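Protein SCO1 homolog 1, mitochondrial (Arabidopsis thaliana, PDB 6N5U) acts as a Sco-family copper metallochaperone of the inner mitochondrial membrane, thought to help insert copper into cytochrome c oxidase. Local coordinates at residues G38-P43 with V82-E87. Numbering follows the deposited sequence.
Sequences GFTHCP and VQQVHE. With CU1 (copper (I) ion), chain D.
A lone side-chain hydrogen bond ties the copper-binding loop to helix 82-89: Gln84 NE2 donates to Thr40 OG1 over 2.9 Å, nearly straight at 163°, with the oxygen close to the plane of the amide. Gln84 arrives there because its chain, extended at first (chi1 176°), then bends at chi2 and turns the amide toward the loop. The same hydroxyl is also hydrogen-bonded to Asp80 OD1, so Thr40 engages both the helix and the loop leading into it. His41 adds a further contact to the amide, its CE1 lying 3.2 Å from Gln84 NE2 in an oblique approach, with ring and amide planes only 16° apart. On the apolar side of the threonine, the methyl lies loosely against Val85, 4.4 Å from Thr40 CG2 to Val85 CG2. With an alanine in place of Gln84, the Thr40 hydroxyl would probably keep Asp80 but lose its tie to the helix.

Thr40 and His41 are the central residues of a type I beta turn, closed by Cys42 N to Phe39 O at 3.1 Å. Directly after them, Cys42 SG binds the copper (I) ion at 2.3 Å, alongside Cys46 and His131. In this thioredoxin-fold domain the turn follows strand 32-38 and precedes helix 45-64, while Thr40 and Val85 both pack on Phe72 of strand 68-74 and Val85 also reaches Thr100 of strand 97-100.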
loop_
_atom_site.group_PDB
_atom_site.type_symbol
_atom_site.label_atom_id
_atom_site.label_comp_id
_atom_site.label_asym_id
_atom_site.label_seq_id
_atom_site.Cartn_x
_atom_site.Cartn_y
_atom_site.Cartn_z
ATOM N N GLY A 38 1.459 -5.708 -0.264
ATOM C CA GLY A 38 1.383 -6.718 -1.311
ATOM C C GLY A 38 2.728 -7.245 -1.749
ATOM O O GLY A 38 3.720 -7.033 -1.057
ATOM N N PHE A 39 2.756 -7.963 -2.894
ATOM C CA PHE A 39 3.948 -8.549 -3.535
ATOM C C PHE A 39 3.774 -8.590 -5.073
ATOM O O PHE A 39 2.716 -8.992 -5.547
ATOM C CB PHE A 39 4.350 -9.903 -2.917
ATOM C CG PHE A 39 3.591 -11.159 -3.279
ATOM C CD1 PHE A 39 2.392 -11.472 -2.650
ATOM C CD2 PHE A 39 4.151 -12.107 -4.134
ATOM C CE1 PHE A 39 1.709 -12.653 -2.961
ATOM C CE2 PHE A 39 3.476 -13.297 -4.432
ATOM C CZ PHE A 39 2.256 -13.556 -3.853
ATOM N N THR A 40 4.780 -8.110 -5.839
ATOM C CA THR A 40 4.702 -7.968 -7.300
ATOM C C THR A 40 4.400 -9.278 -8.039
ATOM O O THR A 40 3.801 -9.223 -9.097
ATOM C CB THR A 40 5.947 -7.256 -7.900
ATOM O OG1 THR A 40 7.053 -8.148 -7.963
ATOM C CG2 THR A 40 6.324 -5.974 -7.161
ATOM N N HIS A 41 4.748 -10.429 -7.486
ATOM C CA HIS A 41 4.508 -11.708 -8.160
ATOM C C HIS A 41 3.141 -12.332 -7.842
ATOM O O HIS A 41 2.909 -13.496 -8.189
ATOM C CB HIS A 41 5.667 -12.697 -7.882
ATOM C CG HIS A 41 6.952 -12.305 -8.548
ATOM N ND1 HIS A 41 7.749 -11.305 -8.017
ATOM C CD2 HIS A 41 7.516 -12.742 -9.696
ATOM C CE1 HIS A 41 8.771 -11.171 -8.848
ATOM N NE2 HIS A 41 8.682 -12.014 -9.863
ATOM N N CYS A 42 2.228 -11.555 -7.223
ATOM C CA CYS A 42 0.884 -11.989 -6.862
ATOM C C CYS A 42 0.035 -12.157 -8.102
ATOM O O CYS A 42 -0.104 -11.210 -8.891
ATOM C CB CYS A 42 0.246 -11.031 -5.865
ATOM S SG CYS A 42 -1.255 -11.672 -5.058
ATOM N N PRO A 43 -0.534 -13.370 -8.283
ATOM C CA PRO A 43 -1.296 -13.663 -9.510
ATOM C C PRO A 43 -2.601 -12.888 -9.735
ATOM O O PRO A 43 -2.847 -12.488 -10.880
ATOM C CB PRO A 43 -1.568 -15.169 -9.408
ATOM C CG PRO A 43 -0.557 -15.690 -8.436
ATOM C CD PRO A 43 -0.386 -14.582 -7.449
ATOM N N VAL A 82 14.037 -2.571 -5.778
ATOM C CA VAL A 82 13.674 -1.202 -6.151
ATOM C C VAL A 82 13.205 -1.154 -7.609
ATOM O O VAL A 82 12.104 -0.662 -7.855
ATOM C CB VAL A 82 14.785 -0.167 -5.818
ATOM C CG1 VAL A 82 14.498 1.204 -6.429
ATOM C CG2 VAL A 82 14.952 -0.042 -4.308
ATOM N N GLN A 83 13.994 -1.731 -8.549
ATOM C CA GLN A 83 13.703 -1.757 -9.988
ATOM C C GLN A 83 12.443 -2.548 -10.294
ATOM O O GLN A 83 11.670 -2.137 -11.163
ATOM C CB GLN A 83 14.894 -2.321 -10.767
ATOM C CG GLN A 83 14.923 -1.962 -12.247
ATOM C CD GLN A 83 15.904 -2.832 -13.028
ATOM O OE1 GLN A 83 17.088 -2.984 -12.675
ATOM N NE2 GLN A 83 15.424 -3.431 -14.115
ATOM N N GLN A 84 12.233 -3.673 -9.567
ATOM C CA GLN A 84 11.056 -4.531 -9.708
ATOM C C GLN A 84 9.798 -3.790 -9.228
ATOM O O GLN A 84 8.813 -3.730 -9.960
ATOM C CB GLN A 84 11.263 -5.864 -8.961
ATOM C CG GLN A 84 10.049 -6.799 -8.967
ATOM C CD GLN A 84 9.754 -7.472 -10.289
ATOM O OE1 GLN A 84 10.440 -7.287 -11.286
ATOM N NE2 GLN A 84 8.720 -8.289 -10.321
ATOM N N VAL A 85 9.857 -3.192 -8.032
ATOM C CA VAL A 85 8.754 -2.425 -7.445
ATOM C C VAL A 85 8.422 -1.203 -8.320
ATOM O O VAL A 85 7.244 -0.945 -8.565
ATOM C CB VAL A 85 9.023 -2.050 -5.956
ATOM C CG1 VAL A 85 7.946 -1.120 -5.415
ATOM C CG2 VAL A 85 9.123 -3.295 -5.091
ATOM N N HIS A 86 9.461 -0.493 -8.819
ATOM C CA HIS A 86 9.315 0.678 -9.685
ATOM C C HIS A 86 8.539 0.341 -10.960
ATOM O O HIS A 86 7.574 1.031 -11.280
ATOM C CB HIS A 86 10.685 1.277 -10.048
ATOM C CG HIS A 86 10.577 2.537 -10.842
ATOM N ND1 HIS A 86 10.361 3.756 -10.227
ATOM C CD2 HIS A 86 10.596 2.715 -12.182
ATOM C CE1 HIS A 86 10.292 4.642 -11.208
ATOM N NE2 HIS A 86 10.428 4.061 -12.405
ATOM N N GLU A 87 8.964 -0.717 -11.672
ATOM C CA GLU A 87 8.346 -1.185 -12.903
ATOM C C GLU A 87 6.894 -1.617 -12.689
ATOM O O GLU A 87 6.030 -1.310 -13.509
ATOM C CB GLU A 87 9.197 -2.308 -13.535
ATOM C CG GLU A 87 10.379 -1.788 -14.350
ATOM C CD GLU A 87 11.407 -2.809 -14.812
ATOM O OE1 GLU A 87 11.509 -3.892 -14.189
ATOM O OE2 GLU A 87 12.133 -2.516 -15.790
HETATM CU CU CU1 D . -1.190 -10.578 -3.034
#